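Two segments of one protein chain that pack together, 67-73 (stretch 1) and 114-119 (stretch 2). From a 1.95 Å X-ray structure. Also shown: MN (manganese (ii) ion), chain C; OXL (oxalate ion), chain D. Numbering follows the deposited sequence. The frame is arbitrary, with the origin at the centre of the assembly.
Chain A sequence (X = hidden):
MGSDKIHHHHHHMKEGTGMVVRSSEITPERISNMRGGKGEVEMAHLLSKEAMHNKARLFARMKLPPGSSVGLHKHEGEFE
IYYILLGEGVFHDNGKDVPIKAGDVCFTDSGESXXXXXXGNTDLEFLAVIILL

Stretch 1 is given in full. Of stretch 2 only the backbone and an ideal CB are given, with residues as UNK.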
# COMPACT_ATOMS: atom_id res chain seq x y z
N GLY A 67 18.36 12.48 4.99
CA GLY A 67 19.05 13.36 4.03
C GLY A 67 18.79 13.04 2.55
O GLY A 67 19.17 13.82 1.68
N SER A 68 18.18 11.89 2.27
CA SER A 68 18.05 11.44 0.90
C SER A 68 16.70 11.87 0.31
O SER A 68 15.77 12.25 1.05
CB SER A 68 18.24 9.92 0.81
OG SER A 68 17.16 9.26 1.43
N SER A 69 16.60 11.79 -1.01
CA SER A 69 15.37 12.15 -1.71
C SER A 69 15.23 11.37 -2.99
O SER A 69 16.22 10.88 -3.54
CB SER A 69 15.34 13.64 -2.04
OG SER A 69 16.24 14.01 -3.09
N VAL A 70 13.99 11.20 -3.44
CA VAL A 70 13.71 10.85 -4.84
C VAL A 70 13.47 12.18 -5.54
O VAL A 70 12.68 12.98 -5.09
CB VAL A 70 12.47 10.00 -4.98
CG1 VAL A 70 12.21 9.70 -6.43
CG2 VAL A 70 12.60 8.72 -4.17
N GLY A 71 14.16 12.38 -6.66
CA GLY A 71 14.19 13.66 -7.35
C GLY A 71 12.93 13.92 -8.11
O GLY A 71 12.12 13.03 -8.32
N LEU A 72 12.75 15.18 -8.51
CA LEU A 72 11.56 15.58 -9.24
C LEU A 72 11.49 14.85 -10.57
O LEU A 72 12.47 14.81 -11.32
CB LEU A 72 11.52 17.12 -9.44
CG LEU A 72 10.28 17.77 -10.09
CD1 LEU A 72 9.09 17.74 -9.14
CD2 LEU A 72 10.57 19.21 -10.51
N HIS A 73 10.34 14.21 -10.84
CA HIS A 73 10.10 13.59 -12.12
C HIS A 73 8.61 13.56 -12.39
O HIS A 73 7.80 13.64 -11.47
CB HIS A 73 10.62 12.15 -12.16
CG HIS A 73 9.99 11.29 -11.12
ND1 HIS A 73 10.25 11.46 -9.78
CD2 HIS A 73 9.06 10.31 -11.21
CE1 HIS A 73 9.52 10.59 -9.09
NE2 HIS A 73 8.81 9.88 -9.93
N UNK A 114 6.45 14.90 -9.31
CA UNK A 114 6.63 14.85 -7.87
C UNK A 114 8.05 14.47 -7.43
O UNK A 114 8.88 14.06 -8.27
CB UNK A 114 5.63 13.85 -7.28
N UNK A 115 8.29 14.63 -6.12
CA UNK A 115 9.55 14.27 -5.47
C UNK A 115 9.22 14.02 -4.03
O UNK A 115 8.12 14.38 -3.57
CB UNK A 115 10.62 15.35 -5.62
N UNK A 116 10.15 13.43 -3.29
CA UNK A 116 9.95 13.24 -1.86
C UNK A 116 11.29 13.22 -1.17
O UNK A 116 12.24 12.59 -1.67
CB UNK A 116 9.18 11.95 -1.57
N UNK A 117 11.38 13.93 -0.06
CA UNK A 117 12.62 14.04 0.70
C UNK A 117 12.46 13.65 2.16
O UNK A 117 11.49 14.05 2.84
CB UNK A 117 13.16 15.47 0.61
N UNK A 118 13.45 12.90 2.67
CA UNK A 118 13.53 12.62 4.10
C UNK A 118 14.20 13.76 4.87
O UNK A 118 15.42 13.89 4.89
CB UNK A 118 14.29 11.31 4.33
N UNK A 119 13.39 14.55 5.56
CA UNK A 119 13.89 15.67 6.34
C UNK A 119 14.05 15.30 7.83
O UNK A 119 14.27 16.17 8.65
CB UNK A 119 12.95 16.87 6.19
MN MN C . 7.12 8.72 -9.24
C1 OXL D . 8.73 6.94 -7.81
C2 OXL D . 8.85 6.42 -9.18
O1 OXL D . 9.25 6.15 -6.84
O2 OXL D . 9.65 5.35 -9.34
O3 OXL D . 8.15 8.02 -7.56
O4 OXL D . 8.21 6.89 -10.12

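The two stretches run antiparallel, with 155° between their strand directions. All six hydrogen bonds between them are backbone to backbone, so the visible atoms fix the register.

Position 114 pairs with His73. The His73 N to position 114 O hydrogen bond is 3.0 Å, and the return bond, from position 114 N to His73 O, is 2.8 Å. Its CA-to-CB bond points to the face that carries the His73 side chain. There His73 NE2 lies 2.2 Å from the manganese ion MN. Oxalate binds the same ion at about right angles to His73 NE2, with OXL O3 2.1 Å and OXL O4 2.3 Å from MN. Two more ligand atoms come from elsewhere in the structure. A metal-binding side chain would suit, but the ideal CB is 5.7 Å from MN, which rules out a short acid. Histidine reaches; glutamate is barely long enough. The residue is His114. Its chi1 is p, and its NE2 reaches MN at 2.2 Å. His73 NE2 and His114 NE2 are 3.1 Å apart because they share the metal; they are not hydrogen-bonded. The rings meet obliquely.

Position 115 lies where the register shifts by one, a beta bulge between Val70 and His73. Its CA-to-CB bond points toward stretch 1. The ideal CB is 3.2 Å from Val70 O, which is tight, and 3.6 Å from Leu72 N. Backbone fills the near side, so alanine or serine is a natural choice, though a longer chain that turns away is not excluded. The residue is Ser115, with chi1 p. Its CB rests against the bulge, while OG makes no hydrogen bond to stretch 1.

Position 116 pairs with Val70. The Val70 N to position 116 O bond is 2.9 Å, and that from position 116 N to Val70 O is 3.1 Å. Its CB points to the face shared by Val70 and His73. Beside an apolar neighbour, valine, isoleucine or leucine would suit. The residue is Ile116. Its CG2 packs 3.9 Å from Val70 CB, and the end of the side chain leads away from stretch 1.

Position 117 faces Ser69 in a non-hydrogen-bonded pair. Its ideal CB is 3.9 Å from Ser69 CB. Stretch 1 offers no charge here, so a polar residue or one with a long aliphatic stem could fit. The residue is Glu117. Its extended stem lays CG 3.8 Å from Ser69 CB and 3.6 Å from Ser68 O; OE2 is hydrogen-bonded elsewhere in the structure.

Position 118 has left the strand. Its N gives a 2.9 Å hydrogen bond to Ser68 O, and its O accepts one of 3.3 Å from Gly67 N. CB points sideways, 3.7 Å from Ser68 O in its ideal place, so many polar or medium-sized residues are possible. The residue is Asn118, with chi1 t. OD1 bonds to a residue flanking one of the stretches, ND2 elsewhere in the structure.

Position 119 points away and touches nothing in stretch 1. Many residues would suit; it is Thr119.

Stretch 2 (114-119) HSIENT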
# COMPACT_ATOMS: atom_id res chain seq x y z
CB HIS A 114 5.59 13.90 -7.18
CG HIS A 114 5.78 12.44 -7.46
ND1 HIS A 114 4.93 11.48 -6.94
CD2 HIS A 114 6.64 11.78 -8.27
CE1 HIS A 114 5.28 10.28 -7.39
NE2 HIS A 114 6.31 10.43 -8.20
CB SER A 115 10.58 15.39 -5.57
OG SER A 115 10.15 16.55 -4.92
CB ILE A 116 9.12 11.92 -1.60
CG1 ILE A 116 8.85 11.72 -0.11
CG2 ILE A 116 9.80 10.70 -2.17
CD1 ILE A 116 7.65 10.74 0.18
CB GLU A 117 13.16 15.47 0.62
CG GLU A 117 14.57 15.59 1.16
CD GLU A 117 15.21 16.96 0.96
OE1 GLU A 117 14.80 17.69 0.04
OE2 GLU A 117 16.15 17.27 1.72
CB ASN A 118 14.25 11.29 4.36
CG ASN A 118 14.26 10.91 5.82
OD1 ASN A 118 13.75 11.67 6.65
ND2 ASN A 118 14.85 9.75 6.15
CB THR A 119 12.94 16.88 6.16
OG1 THR A 119 11.61 16.50 6.47
CG2 THR A 119 12.81 17.27 4.69
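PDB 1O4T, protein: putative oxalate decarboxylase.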